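Local atomic coordinates of putative N-acetylneuraminate lyase ([Ruminococcus] gnavus ATCC 29149, PDB entry 6RB7), a protein that belongs to the dihydrodipicolinate synthetase family and folds as a barrel of eight parallel strands ringed by helices. Residues Gly223-Gly235 with Ile258-Gln270. Sequence-based numbering, arbitrary orientation.
Sequences GPDEQFMSGRVIG and INAGKMTEARKIQ. With BCN (bicine), chain I.
Met229 and Ile258 interlock as reciprocal knobs where helix 228-234 of the barrel meets the next barrel helix, 248-259, and helix 263-281, the first of the helices that follow the barrel. Met229 fits among Ile258, Met263, Ala266 and Gln270. Its CG lies between the backbone N and the carbonyl carbon (chi1 67°) and the chain bends at its end, carrying CE to within 3.8 Å of Ala266 CB. CE also lies near Met263 CE, but Met263 has two conformers, so the closeness of that pair is doubtful. In return, Ile258 enters the hole formed by Phe228, Met229, Arg232 and Val233: CD1 reaches Met229 CA at 3.7 Å and approaches the Phe228 ring at its edge, while CG2 lies over one face of the Arg232 guanidinium.

The polar bonds gather at the two ends of this core. The amide of Gln270, folded back at chi2 (79°), holds two points: OE1 accepts from Met229 N, in the first turn of helix 228-234, at 2.9 Å, nearly in line with its own C=O, and NE2 donates to a lone pair of Asp225 O, in the preceding 3-10 turn, at 3.1 Å. Asn274 OD1 also accepts from NE2, helping to fix which way the amide is flipped. At the other end, Arg232 NH2 donates to Asn259 OD1 (2.9 Å), in the guanidinium plane but 39° out of the carbonyl plane; the stronger partner of Arg232 is Asp255, through NE.

Gln270 thus satisfies a first-turn N-H that lacks an intrahelical acceptor, so an apolar interlock, bracketed by the well-directed bonds of Gln270 and a less well-aligned Arg232-Asn259 bond, joins helix 228-234 to its neighbour 248-259 and to helix 263-281.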
loop_
_atom_site.group_PDB
_atom_site.type_symbol
_atom_site.label_atom_id
_atom_site.label_comp_id
_atom_site.label_asym_id
_atom_site.label_seq_id
_atom_site.Cartn_x
_atom_site.Cartn_y
_atom_site.Cartn_z
ATOM N N GLY A 223 12.348 16.886 4.680
ATOM C CA GLY A 223 10.926 17.159 4.937
ATOM C C GLY A 223 10.387 16.568 6.225
ATOM O O GLY A 223 9.562 17.213 6.863
ATOM N N PRO A 224 10.654 15.296 6.594
ATOM C CA PRO A 224 10.071 14.701 7.818
ATOM C C PRO A 224 10.782 15.236 9.065
ATOM O O PRO A 224 11.951 14.878 9.333
ATOM C CB PRO A 224 10.289 13.194 7.658
ATOM C CG PRO A 224 10.492 13.021 6.157
ATOM C CD PRO A 224 11.298 14.263 5.785
ATOM N N ASP A 225 10.109 16.116 9.817
ATOM C CA ASP A 225 10.786 16.835 10.925
ATOM C C ASP A 225 11.327 15.825 11.959
ATOM O O ASP A 225 12.373 16.097 12.597
ATOM C CB ASP A 225 9.803 17.778 11.597
ATOM C CG ASP A 225 9.143 18.804 10.669
ATOM O OD1 ASP A 225 9.390 18.763 9.447
ATOM O OD2 ASP A 225 8.432 19.687 11.202
ATOM N N GLU A 226 10.601 14.732 12.169
ATOM C CA GLU A 226 10.941 13.687 13.157
ATOM C C GLU A 226 12.254 12.987 12.795
ATOM O O GLU A 226 12.817 12.289 13.627
ATOM C CB GLU A 226 9.823 12.640 13.177
ATOM C CG GLU A 226 8.458 13.185 13.601
ATOM C CD GLU A 226 7.575 13.746 12.476
ATOM O OE1 GLU A 226 8.062 14.049 11.337
ATOM O OE2 GLU A 226 6.329 13.839 12.703
ATOM N N GLN A 227 12.723 13.159 11.583
ATOM C CA GLN A 227 13.973 12.516 11.077
ATOM C C GLN A 227 15.042 13.580 10.721
ATOM O O GLN A 227 16.023 13.238 10.056
ATOM C CB GLN A 227 13.621 11.658 9.868
ATOM C CG GLN A 227 12.592 10.589 10.173
ATOM C CD GLN A 227 12.313 9.614 9.038
ATOM O OE1 GLN A 227 11.891 8.490 9.332
ATOM N NE2 GLN A 227 12.543 9.998 7.756
ATOM N N PHE A 228 14.864 14.824 11.159
ATOM C CA PHE A 228 15.738 15.969 10.806
ATOM C C PHE A 228 17.220 15.570 10.834
ATOM O O PHE A 228 17.908 15.708 9.791
ATOM C CB PHE A 228 15.419 17.133 11.741
ATOM C CG PHE A 228 16.120 18.429 11.463
ATOM C CD1 PHE A 228 17.467 18.587 11.731
ATOM C CD2 PHE A 228 15.420 19.522 10.951
ATOM C CE1 PHE A 228 18.098 19.808 11.509
ATOM C CE2 PHE A 228 16.043 20.738 10.781
ATOM C CZ PHE A 228 17.387 20.877 11.014
ATOM N N MET A 229 17.701 15.049 11.959
ATOM C CA MET A 229 19.151 14.832 12.100
ATOM C C MET A 229 19.622 13.733 11.152
ATOM O O MET A 229 20.765 13.822 10.629
ATOM C CB MET A 229 19.552 14.528 13.537
ATOM C CG MET A 229 19.054 13.250 14.064
ATOM S SD MET A 229 19.497 13.099 15.841
ATOM C CE MET A 229 21.273 12.994 15.773
ATOM N N SER A 230 18.779 12.740 10.898
ATOM C CA SER A 230 19.108 11.579 10.058
ATOM C C SER A 230 19.147 12.002 8.594
ATOM O O SER A 230 20.027 11.497 7.855
ATOM C CB SER A 230 18.104 10.485 10.288
ATOM O OG SER A 230 18.260 9.910 11.571
ATOM N N GLY A 231 18.191 12.799 8.133
ATOM C CA GLY A 231 18.206 13.279 6.739
ATOM C C GLY A 231 19.368 14.217 6.510
ATOM O O GLY A 231 19.977 14.157 5.427
ATOM N N ARG A 232 19.651 15.081 7.466
ATOM C CA ARG A 232 20.800 16.019 7.380
ATOM C C ARG A 232 22.111 15.248 7.215
ATOM O O ARG A 232 22.836 15.517 6.235
ATOM C CB ARG A 232 20.789 16.926 8.599
ATOM C CG ARG A 232 19.726 18.013 8.532
ATOM C CD ARG A 232 20.020 19.192 7.578
ATOM N NE ARG A 232 21.092 19.953 8.222
ATOM C CZ ARG A 232 22.369 19.879 7.936
ATOM N NH1 ARG A 232 22.845 19.176 6.936
ATOM N NH2 ARG A 232 23.228 20.588 8.656
ATOM N N VAL A 233 22.378 14.253 8.058
ATOM C CA VAL A 233 23.733 13.634 7.990
ATOM C C VAL A 233 23.896 12.847 6.697
ATOM O O VAL A 233 25.037 12.642 6.291
ATOM C CB VAL A 233 24.089 12.804 9.234
ATOM C CG1 VAL A 233 24.150 13.687 10.452
ATOM C CG2 VAL A 233 23.190 11.591 9.436
ATOM N N ILE A 234 22.822 12.344 6.085
ATOM C CA ILE A 234 22.992 11.480 4.899
ATOM C C ILE A 234 22.997 12.326 3.627
ATOM O O ILE A 234 23.202 11.729 2.565
ATOM C CB ILE A 234 21.954 10.347 4.869
ATOM C CG1 ILE A 234 22.519 9.120 4.137
ATOM C CG2 ILE A 234 20.645 10.842 4.271
ATOM C CD1 ILE A 234 21.598 7.900 4.245
ATOM N N GLY A 235 22.858 13.638 3.729
ATOM C CA GLY A 235 23.121 14.501 2.563
ATOM C C GLY A 235 22.135 15.623 2.309
ATOM O O GLY A 235 22.364 16.372 1.341
ATOM N N ILE A 258 24.455 19.412 14.713
ATOM C CA ILE A 258 24.807 18.529 13.570
ATOM C C ILE A 258 26.042 19.075 12.857
ATOM O O ILE A 258 26.962 18.297 12.559
ATOM C CB ILE A 258 23.613 18.376 12.621
ATOM C CG1 ILE A 258 22.483 17.579 13.298
ATOM C CG2 ILE A 258 24.032 17.760 11.282
ATOM C CD1 ILE A 258 21.154 17.855 12.676
ATOM N N ASN A 259 26.074 20.374 12.588
ATOM C CA ASN A 259 27.196 20.982 11.826
ATOM C C ASN A 259 28.484 20.862 12.645
ATOM O O ASN A 259 29.567 20.750 11.992
ATOM C CB ASN A 259 26.900 22.406 11.397
ATOM C CG ASN A 259 25.900 22.448 10.256
ATOM O OD1 ASN A 259 25.910 21.556 9.408
ATOM N ND2 ASN A 259 25.064 23.479 10.221
ATOM N N ALA A 260 28.386 20.775 13.970
ATOM C CA ALA A 260 29.571 20.657 14.861
ATOM C C ALA A 260 29.964 19.181 15.093
ATOM O O ALA A 260 30.966 18.942 15.778
ATOM C CB ALA A 260 29.287 21.388 16.147
ATOM N N GLY A 261 29.216 18.222 14.559
ATOM C CA GLY A 261 29.470 16.790 14.793
ATOM C C GLY A 261 29.094 16.370 16.206
ATOM O O GLY A 261 29.572 15.327 16.660
ATOM N N LYS A 262 28.262 17.145 16.902
ATOM C CA LYS A 262 27.867 16.870 18.308
ATOM C C LYS A 262 26.588 16.035 18.289
ATOM O O LYS A 262 25.483 16.562 18.532
ATOM C CB LYS A 262 27.674 18.161 19.073
ATOM C CG LYS A 262 28.981 18.913 19.318
ATOM C CD LYS A 262 28.805 20.239 19.987
ATOM C CE LYS A 262 30.148 20.797 20.410
ATOM N NZ LYS A 262 30.035 22.218 20.804
ATOM N N MET A 263 26.726 14.749 17.998
ATOM C CA MET A 263 25.554 13.896 17.697
ATOM C C MET A 263 24.805 13.547 18.988
ATOM O O MET A 263 23.590 13.344 18.902
ATOM C CB MET A 263 26.008 12.671 16.908
ATOM C CG MET A 263 26.903 13.107 15.729
ATOM S SD MET A 263 26.180 14.451 14.723
ATOM C CE MET A 263 24.495 13.860 14.848
ATOM N N THR A 264 25.468 13.472 20.154
ATOM C CA THR A 264 24.750 13.193 21.426
ATOM C C THR A 264 23.815 14.371 21.741
ATOM O O THR A 264 22.622 14.158 22.091
ATOM C CB THR A 264 25.677 12.898 22.605
ATOM O OG1 THR A 264 26.326 11.693 22.239
ATOM C CG2 THR A 264 24.944 12.733 23.916
ATOM N N GLU A 265 24.335 15.585 21.641
ATOM C CA GLU A 265 23.530 16.787 21.918
ATOM C C GLU A 265 22.395 16.887 20.882
ATOM O O GLU A 265 21.251 17.226 21.255
ATOM C CB GLU A 265 24.442 18.006 21.899
ATOM C CG GLU A 265 25.489 17.963 23.014
ATOM C CD GLU A 265 26.849 17.313 22.764
ATOM O OE1 GLU A 265 26.993 16.403 21.868
ATOM O OE2 GLU A 265 27.818 17.732 23.491
ATOM N N ALA A 266 22.709 16.591 19.621
ATOM C CA ALA A 266 21.697 16.599 18.542
ATOM C C ALA A 266 20.589 15.615 18.888
ATOM O O ALA A 266 19.393 15.963 18.772
ATOM C CB ALA A 266 22.333 16.302 17.218
ATOM N N ARG A 267 20.937 14.397 19.301
ATOM C CA ARG A 267 19.911 13.374 19.630
ATOM C C ARG A 267 19.029 13.866 20.772
ATOM O O ARG A 267 17.792 13.711 20.692
ATOM C CB ARG A 267 20.524 12.062 20.125
ATOM C CG ARG A 267 20.698 11.007 19.077
ATOM C CD ARG A 267 21.161 9.674 19.653
ATOM N NE ARG A 267 22.494 9.717 20.259
ATOM C CZ ARG A 267 23.637 9.758 19.597
ATOM N NH1 ARG A 267 23.693 9.820 18.263
ATOM N NH2 ARG A 267 24.768 9.772 20.282
ATOM N N LYS A 268 19.593 14.510 21.799
ATOM C CA LYS A 268 18.748 15.040 22.897
ATOM C C LYS A 268 17.690 15.995 22.348
ATOM O O LYS A 268 16.499 15.912 22.771
ATOM C CB LYS A 268 19.594 15.691 23.989
ATOM C CG LYS A 268 20.408 14.675 24.791
ATOM C CD LYS A 268 21.161 15.308 25.938
ATOM C CE LYS A 268 21.754 14.269 26.869
ATOM N NZ LYS A 268 22.940 13.630 26.254
ATOM N N ILE A 269 18.110 16.902 21.461
ATOM C CA ILE A 269 17.177 17.908 20.922
ATOM C C ILE A 269 16.142 17.223 20.022
ATOM O O ILE A 269 14.961 17.514 20.115
ATOM C CB ILE A 269 17.929 19.045 20.233
ATOM C CG1 ILE A 269 18.844 19.765 21.239
ATOM C CG2 ILE A 269 16.915 20.001 19.623
ATOM C CD1 ILE A 269 19.818 20.692 20.596
ATOM N N GLN A 270 16.617 16.348 19.125
ATOM C CA GLN A 270 15.703 15.616 18.217
ATOM C C GLN A 270 14.640 14.885 19.042
ATOM O O GLN A 270 13.418 14.911 18.678
ATOM C CB GLN A 270 16.476 14.656 17.336
ATOM C CG GLN A 270 15.580 13.904 16.346
ATOM C CD GLN A 270 15.246 14.775 15.172
ATOM O OE1 GLN A 270 16.138 15.053 14.346
ATOM N NE2 GLN A 270 13.971 15.203 15.057
HETATM N N1 BCN I . 33.716 16.607 18.162
HETATM C C1 BCN I . 34.795 16.333 17.166
HETATM C C2 BCN I . 34.417 16.355 15.680
HETATM O O21 BCN I . 33.207 16.387 15.397
HETATM O O22 BCN I . 35.355 16.329 14.840
HETATM C C3 BCN I . 32.607 15.638 18.165
HETATM C C4 BCN I . 32.184 15.209 19.553
HETATM O O4 BCN I . 31.961 13.807 19.608
HETATM C C5 BCN I . 33.337 18.025 18.282
HETATM C C6 BCN I . 33.505 18.559 19.686
HETATM O O6 BCN I . 32.559 17.976 20.566
#